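Local coordinates for acetyl xylan esterase (Paenibacillus sp. R4, PDB 6AGQ), which probably cleaves acetyl groups from acetylated xylan and related acetyl esters, as a cold-active serine esterase of the alpha/beta-hydrolase fold, at residues I138-T143 with E228-W232; F210-F214 with L250-M256; T271-C277 with G302-L306. All blocks are in the same frame, centred on the assembly; numbering follows the deposited sequence.

Contact 1: I138-T143 with E228-W232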
# COMPACT_ATOMS: atom_id res chain seq x y z
N ILE A 138 14.29 -6.32 21.00
CA ILE A 138 13.35 -5.86 20.01
C ILE A 138 11.98 -6.35 20.48
O ILE A 138 11.89 -7.48 20.97
CB ILE A 138 13.70 -6.51 18.64
CG1 ILE A 138 15.14 -6.16 18.22
CG2 ILE A 138 12.72 -6.14 17.53
CD1 ILE A 138 15.52 -4.70 18.24
N PRO A 139 10.90 -5.56 20.29
CA PRO A 139 9.58 -6.09 20.68
C PRO A 139 9.34 -7.48 20.10
O PRO A 139 9.63 -7.69 18.95
CB PRO A 139 8.58 -5.10 20.08
CG PRO A 139 9.36 -3.83 19.88
CD PRO A 139 10.76 -4.29 19.55
N GLY A 140 8.78 -8.39 20.90
CA GLY A 140 8.77 -9.84 20.60
C GLY A 140 9.72 -10.64 21.48
O GLY A 140 10.13 -10.19 22.53
N TRP A 141 10.11 -11.81 21.04
CA TRP A 141 10.87 -12.76 21.85
C TRP A 141 12.13 -13.29 21.17
O TRP A 141 12.98 -13.80 21.87
CB TRP A 141 9.94 -13.94 22.29
CG TRP A 141 8.72 -13.44 22.98
CD1 TRP A 141 8.65 -13.04 24.27
CD2 TRP A 141 7.44 -13.15 22.41
NE1 TRP A 141 7.40 -12.59 24.56
CE2 TRP A 141 6.65 -12.63 23.42
CE3 TRP A 141 6.89 -13.32 21.16
CZ2 TRP A 141 5.33 -12.26 23.22
CZ3 TRP A 141 5.60 -12.94 20.94
CH2 TRP A 141 4.82 -12.41 21.97
N MET A 142 12.28 -13.10 19.86
CA MET A 142 13.42 -13.69 19.08
C MET A 142 14.82 -13.21 19.50
O MET A 142 15.83 -13.87 19.17
CB MET A 142 13.35 -13.27 17.59
CG MET A 142 12.16 -13.71 16.78
SD MET A 142 11.95 -15.49 16.80
CE MET A 142 13.33 -15.89 15.73
N THR A 143 14.91 -12.03 20.12
CA THR A 143 16.23 -11.41 20.46
C THR A 143 16.59 -11.45 21.96
O THR A 143 17.64 -11.01 22.37
CB THR A 143 16.29 -9.98 19.94
OG1 THR A 143 15.36 -9.19 20.67
CG2 THR A 143 15.90 -9.91 18.50
N GLU A 228 12.94 -9.22 13.39
CA GLU A 228 13.46 -8.83 14.71
C GLU A 228 14.98 -9.04 14.75
O GLU A 228 15.70 -8.28 15.35
CB GLU A 228 12.81 -9.67 15.82
CG GLU A 228 11.30 -9.45 16.00
CD GLU A 228 10.67 -10.37 17.08
OE1 GLU A 228 11.34 -10.71 18.06
OE2 GLU A 228 9.47 -10.74 16.97
N ILE A 229 15.48 -10.06 14.09
CA ILE A 229 16.95 -10.27 14.06
C ILE A 229 17.64 -9.16 13.29
O ILE A 229 18.67 -8.66 13.72
CB ILE A 229 17.27 -11.64 13.50
CG1 ILE A 229 16.82 -12.73 14.48
CG2 ILE A 229 18.73 -11.80 13.34
CD1 ILE A 229 16.67 -14.06 13.82
N LYS A 230 17.07 -8.75 12.16
CA LYS A 230 17.60 -7.65 11.39
C LYS A 230 17.51 -6.36 12.26
O LYS A 230 18.48 -5.59 12.36
CB LYS A 230 16.84 -7.54 10.03
CG LYS A 230 17.26 -6.38 9.13
CD LYS A 230 16.13 -5.88 8.21
CE LYS A 230 15.18 -5.01 9.00
NZ LYS A 230 14.00 -4.52 8.25
N ASN A 231 16.38 -6.16 12.94
CA ASN A 231 16.24 -4.97 13.82
C ASN A 231 17.18 -5.02 15.02
O ASN A 231 17.71 -4.04 15.39
CB ASN A 231 14.79 -4.77 14.20
CG ASN A 231 13.95 -4.42 13.00
OD1 ASN A 231 14.47 -4.23 11.92
ND2 ASN A 231 12.66 -4.39 13.15
N TRP A 232 17.50 -6.19 15.55
CA TRP A 232 18.62 -6.29 16.52
C TRP A 232 19.89 -5.63 15.98
O TRP A 232 20.44 -4.75 16.64
CB TRP A 232 18.92 -7.74 16.93
CG TRP A 232 19.79 -7.82 18.11
CD1 TRP A 232 19.39 -7.76 19.38
CD2 TRP A 232 21.24 -7.88 18.15
NE1 TRP A 232 20.46 -7.80 20.22
CE2 TRP A 232 21.61 -7.90 19.48
CE3 TRP A 232 22.24 -7.98 17.16
CZ2 TRP A 232 22.95 -7.96 19.90
CZ3 TRP A 232 23.58 -8.02 17.55
CH2 TRP A 232 23.92 -8.01 18.93
O HOH W 1 12.85 -9.79 20.07
O HOH W 2 18.55 -8.65 22.71
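Glu228, on helix 226-236 in the helical insertion between strands 203-207 and 265-271 of the alpha/beta-hydrolase fold, lays its carboxylate across the tight loop Ile138-Thr143. The loop itself follows strand 114-118, so the contact joins two excursions from the central sheet. Met142 N donates to Glu228 OE1 (3.1 Å), and the same oxygen accepts from water 1 (2.7 Å). That water donates also to Ile138 O (2.7 Å) and accepts from Thr143 N (3.0 Å), filling the middle of the loop. A hydrogen bond from Ile138 N to Thr143 OG1 (3.1 Å) joins the ends of the loop. Glu228 OE2 has a weak hydrogen bond from Tyr95 outside the segments. Gly140 suits this curve: its phi of 107° would jam a CB against the preceding carbonyl, and that CB would fall 2.3 Å from Glu228 OE2.

Beside the carboxylate, Ile138 lies along the helix backbone, its CG1 3.6 Å from both Glu228 O and Trp232 N, the two ends of a helical hydrogen bond, while its CD1 reaches Asn231 C at 3.6 Å. Met142 CE touches Ile229 CD1 (4.3 Å). Pro139 packs on Trp141 of a neighbouring subunit. Thr143 CB sits 3.9 Å from Trp232 CD1, and water 2 links Thr143 O (2.6 Å) to Trp232 NE1 (3.3 Å, weak).

Contact 2: F210-F214 with L250-M256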
# COMPACT_ATOMS: atom_id res chain seq x y z
N PHE A 210 9.08 -22.35 10.94
CA PHE A 210 9.88 -21.20 11.34
C PHE A 210 11.06 -21.73 12.15
O PHE A 210 11.13 -22.96 12.41
CB PHE A 210 8.96 -20.27 12.16
CG PHE A 210 9.59 -19.03 12.64
CD1 PHE A 210 10.04 -18.07 11.75
CD2 PHE A 210 9.66 -18.76 14.00
CE1 PHE A 210 10.61 -16.88 12.21
CE2 PHE A 210 10.25 -17.61 14.46
CZ PHE A 210 10.75 -16.67 13.56
N LEU A 211 12.03 -20.86 12.44
CA LEU A 211 13.25 -21.27 13.18
C LEU A 211 14.16 -22.22 12.40
O LEU A 211 14.85 -23.06 13.00
CB LEU A 211 12.94 -21.90 14.56
CG LEU A 211 11.82 -21.21 15.37
CD1 LEU A 211 11.23 -22.05 16.51
CD2 LEU A 211 12.34 -19.88 15.87
N CYS A 212 14.22 -22.07 11.08
CA CYS A 212 15.08 -22.92 10.23
C CYS A 212 15.98 -22.01 9.41
O CYS A 212 15.56 -20.96 8.93
CB CYS A 212 14.29 -23.83 9.27
SG CYS A 212 13.18 -25.06 10.06
N HIS A 213 17.20 -22.49 9.23
CA HIS A 213 18.22 -21.87 8.44
C HIS A 213 18.31 -20.36 8.67
O HIS A 213 18.13 -19.59 7.73
CB HIS A 213 17.96 -22.28 6.97
CG HIS A 213 19.16 -22.17 6.10
ND1 HIS A 213 20.43 -21.93 6.60
CD2 HIS A 213 19.30 -22.28 4.76
CE1 HIS A 213 21.30 -21.87 5.60
NE2 HIS A 213 20.63 -22.07 4.47
N PHE A 214 18.53 -19.98 9.94
CA PHE A 214 18.47 -18.56 10.40
C PHE A 214 19.20 -17.50 9.55
O PHE A 214 18.66 -16.43 9.29
CB PHE A 214 18.96 -18.40 11.83
CG PHE A 214 17.95 -18.84 12.88
CD1 PHE A 214 16.81 -18.08 13.15
CD2 PHE A 214 18.16 -20.00 13.62
CE1 PHE A 214 15.90 -18.45 14.11
CE2 PHE A 214 17.26 -20.39 14.58
CZ PHE A 214 16.12 -19.61 14.83
N LEU A 250 22.14 -18.91 17.58
CA LEU A 250 20.94 -19.42 16.91
C LEU A 250 21.10 -20.83 16.33
O LEU A 250 20.07 -21.58 16.19
CB LEU A 250 20.50 -18.41 15.83
CG LEU A 250 20.03 -17.01 16.35
CD1 LEU A 250 19.84 -15.97 15.24
CD2 LEU A 250 18.74 -17.12 17.12
N SER A 251 22.36 -21.23 16.04
CA SER A 251 22.61 -22.57 15.49
C SER A 251 22.16 -23.75 16.41
O SER A 251 21.69 -24.78 15.95
CB SER A 251 24.13 -22.69 15.13
OG SER A 251 24.92 -22.71 16.35
N TYR A 252 22.28 -23.57 17.72
CA TYR A 252 21.77 -24.53 18.72
C TYR A 252 20.27 -24.77 18.66
O TYR A 252 19.81 -25.81 19.12
CB TYR A 252 22.14 -24.08 20.14
CG TYR A 252 23.63 -24.14 20.40
CD1 TYR A 252 24.24 -25.33 20.82
CD2 TYR A 252 24.43 -23.02 20.20
CE1 TYR A 252 25.62 -25.38 21.05
CE2 TYR A 252 25.80 -23.07 20.44
CZ TYR A 252 26.39 -24.24 20.85
OH TYR A 252 27.76 -24.28 21.05
N PHE A 253 19.54 -23.84 18.05
CA PHE A 253 18.08 -23.88 18.00
C PHE A 253 17.55 -24.05 16.57
O PHE A 253 16.32 -24.02 16.34
CB PHE A 253 17.53 -22.61 18.65
CG PHE A 253 18.12 -22.35 19.93
CD1 PHE A 253 17.63 -22.98 21.06
CD2 PHE A 253 19.21 -21.50 20.04
CE1 PHE A 253 18.25 -22.82 22.28
CE2 PHE A 253 19.85 -21.35 21.24
CZ PHE A 253 19.34 -21.96 22.36
N ASP A 254 18.46 -24.24 15.62
CA ASP A 254 18.09 -24.22 14.21
C ASP A 254 17.44 -25.55 13.80
O ASP A 254 18.04 -26.62 13.91
CB ASP A 254 19.30 -23.90 13.33
CG ASP A 254 18.91 -23.45 11.92
OD1 ASP A 254 18.13 -24.16 11.22
OD2 ASP A 254 19.40 -22.38 11.50
N GLY A 255 16.21 -25.47 13.29
CA GLY A 255 15.49 -26.67 12.84
C GLY A 255 16.22 -27.55 11.82
O GLY A 255 16.03 -28.75 11.81
N MET A 256 17.04 -26.96 10.98
CA MET A 256 17.92 -27.73 10.09
C MET A 256 18.90 -28.66 10.85
O MET A 256 19.08 -29.83 10.50
CB MET A 256 18.68 -26.72 9.24
CG MET A 256 19.71 -27.28 8.28
SD MET A 256 20.28 -25.88 7.31
CE MET A 256 21.56 -25.16 8.34
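Asp254 ties together the starts of two helices. Its OD1 accepts from His213 N (2.8 Å) and its OD2 from Phe214 N (3.0 Å), where His213 is the N-cap of helix 214-219; OD1 also takes Met256 N (3.0 Å), so Asp254 is itself the capping residue of helix 255-259. Its nearest side-chain atom is about 4 Å from a bound zinc ion, too far for a direct ligand. Next to this carboxylate, which takes three amides, Gly255 N donates almost linearly to Leu211 O (2.8 Å). Cys212 CA and Gly255 CA are 4.6 Å apart, and a CB on Gly255 would come within 2.7 Å of Cys212 SG.

The residues belong to the helical insertion of this alpha/beta hydrolase: residues 210-214 follow strand 203-207, and residues 250-256 carry the chain from helix 243-251 to helix 255-259, with a type I beta turn from Ser251 to Asp254. Leu250 packs on the Phe214 ring, CB 3.6 Å from CD2 in an off-centre CH-pi contact. Helix 226-236 adds Ile229, which touches both. At the other end His213 NE2 is hydrogen-bonded to Tyr14 OH, and Met256 SD sits over the imidazole, 4.2 Å from the His213 ring centroid.

Contact 3: T271-C277 with G302-L306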
# COMPACT_ATOMS: atom_id res chain seq x y z
N THR A 271 4.89 -24.08 1.48
CA THR A 271 4.08 -23.21 0.67
C THR A 271 5.04 -22.35 -0.13
O THR A 271 5.90 -21.67 0.45
CB THR A 271 3.15 -22.35 1.57
OG1 THR A 271 3.87 -21.88 2.70
CG2 THR A 271 1.96 -23.23 2.11
N LEU A 272 4.93 -22.40 -1.45
CA LEU A 272 5.98 -21.86 -2.31
C LEU A 272 6.01 -20.35 -2.44
O LEU A 272 6.99 -19.82 -2.88
CB LEU A 272 5.92 -22.45 -3.71
CG LEU A 272 6.35 -23.91 -3.88
CD1 LEU A 272 6.45 -24.25 -5.36
CD2 LEU A 272 7.68 -24.23 -3.20
N GLN A 273 4.92 -19.67 -2.11
CA GLN A 273 4.84 -18.22 -2.17
C GLN A 273 5.10 -17.58 -0.78
O GLN A 273 4.94 -16.38 -0.62
CB GLN A 273 3.44 -17.76 -2.66
CG GLN A 273 3.02 -18.24 -4.06
CD GLN A 273 4.11 -18.13 -5.11
OE1 GLN A 273 4.73 -17.07 -5.28
NE2 GLN A 273 4.40 -19.23 -5.77
N ASP A 274 5.50 -18.39 0.20
CA ASP A 274 5.66 -17.96 1.59
C ASP A 274 6.87 -17.00 1.67
O ASP A 274 8.01 -17.38 1.34
CB ASP A 274 5.89 -19.19 2.46
CG ASP A 274 5.58 -18.96 3.95
OD1 ASP A 274 5.90 -17.84 4.46
OD2 ASP A 274 5.05 -19.94 4.60
N ILE A 275 6.60 -15.77 2.08
CA ILE A 275 7.66 -14.78 2.39
C ILE A 275 8.05 -14.68 3.87
O ILE A 275 9.03 -13.98 4.20
CB ILE A 275 7.33 -13.37 1.83
CG1 ILE A 275 6.08 -12.77 2.47
CG2 ILE A 275 7.16 -13.44 0.32
CD1 ILE A 275 5.97 -11.27 2.27
N THR A 276 7.31 -15.38 4.74
CA THR A 276 7.61 -15.44 6.17
C THR A 276 8.51 -16.59 6.59
O THR A 276 9.44 -16.38 7.35
CB THR A 276 6.31 -15.42 6.95
OG1 THR A 276 5.73 -14.13 6.74
CG2 THR A 276 6.54 -15.62 8.45
N CYS A 277 8.18 -17.81 6.17
CA CYS A 277 9.09 -18.97 6.23
C CYS A 277 9.38 -19.39 4.76
O CYS A 277 8.70 -20.24 4.17
CB CYS A 277 8.50 -20.12 7.06
SG CYS A 277 7.84 -19.55 8.66
N GLY A 302 0.82 -18.72 0.33
CA GLY A 302 1.78 -18.16 1.25
C GLY A 302 1.63 -18.62 2.70
O GLY A 302 1.25 -19.77 3.00
N HIS A 303 2.01 -17.73 3.61
CA HIS A 303 1.94 -18.02 5.05
C HIS A 303 0.49 -17.71 5.45
O HIS A 303 0.14 -16.57 5.63
CB HIS A 303 2.94 -17.14 5.78
CG HIS A 303 3.33 -17.64 7.14
ND1 HIS A 303 2.80 -17.11 8.30
CD2 HIS A 303 4.26 -18.55 7.52
CE1 HIS A 303 3.37 -17.71 9.35
NE2 HIS A 303 4.25 -18.59 8.90
N GLU A 304 -0.36 -18.72 5.43
CA GLU A 304 -1.81 -18.54 5.54
C GLU A 304 -2.43 -19.89 5.88
O GLU A 304 -1.75 -20.91 5.76
CB GLU A 304 -2.43 -18.00 4.25
CG GLU A 304 -1.95 -18.64 2.95
CD GLU A 304 -2.64 -18.10 1.69
OE1 GLU A 304 -3.90 -18.03 1.70
OE2 GLU A 304 -1.93 -17.76 0.70
N GLY A 305 -3.69 -19.88 6.35
CA GLY A 305 -4.41 -21.12 6.65
C GLY A 305 -4.50 -22.06 5.43
O GLY A 305 -4.70 -21.60 4.29
N LEU A 306 -4.37 -23.37 5.69
CA LEU A 306 -4.35 -24.41 4.67
C LEU A 306 -5.48 -25.40 4.91
O LEU A 306 -5.24 -26.49 5.46
CB LEU A 306 -2.99 -25.10 4.67
CG LEU A 306 -1.78 -24.19 4.45
CD1 LEU A 306 -0.46 -24.97 4.73
CD2 LEU A 306 -1.78 -23.60 3.03
O HOH W 3 3.59 -15.26 2.85
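Two loops meet here at the C-terminal ends of strands 265-271 and 293-298, the latter the outermost strand of the sheet within the chain, in a partly buried contact in which the imidazole of His303 is prominent. Asp274 OD1 lies 3.3 Å from His303 CB, while Asp274 OD2 faces the ring edge, 3.3 Å from His303 CD2. Thr276 covers one face in a CH-pi contact, its CG2 3.7 Å from the His303 ring centroid, and Cys277 SG approaches His303 NE2 at 3.7 Å. That NE2 is hydrogen-bonded to Ser185, in the turn after strand 179-184. An acid after strand 265-271, a histidine after strand 293-298 and a serine in a GxSxG nucleophile elbow fit an alpha/beta-hydrolase catalytic triad, consistent with Ser185, Asp274 and His303 forming the active site. As modelled, the carboxylate faces carbon CD2 and not ND1, so the ring does not make the usual Asp-His hydrogen bond.

The acid is held by its own loop: Asp274 OD1 accepts from Thr276 N (2.8 Å), an Asx turn, and from Cys277 N (2.9 Å). Water 3 accepts from Ile275 N (3.1 Å) and His303 N (3.0 Å), bridging the backbones. Glu304 OE2 takes Gly302 N (2.9 Å), and Glu304 forms a salt bridge with Arg234 of a neighbouring subunit. Thr271 CG2 packs on Leu306 CD2 (3.9 Å).

Overall arrangement
Contacts 1 and 2 are buried, and both draw on the helical insertion between strands 203-207 and 265-271, contact 1 through helix 226-236 alone. They touch directly: Met142 and Ile229 of contact 1 pack against Phe210, Phe214 and Leu250 of contact 2. Glu228 takes one amide directly and reaches a second through a water, whereas Asp254 bonds three amides directly, at the starts of two helices near the zinc. Contact 3 lies at the strand ends, is only partly buried, and uses its carboxylate beside an exposed histidine. It meets contact 2 where Phe210 packs on Cys277, and is out of touch with contact 1. Contacts 1 and 3 also reach neighbouring subunits; contact 2 does not.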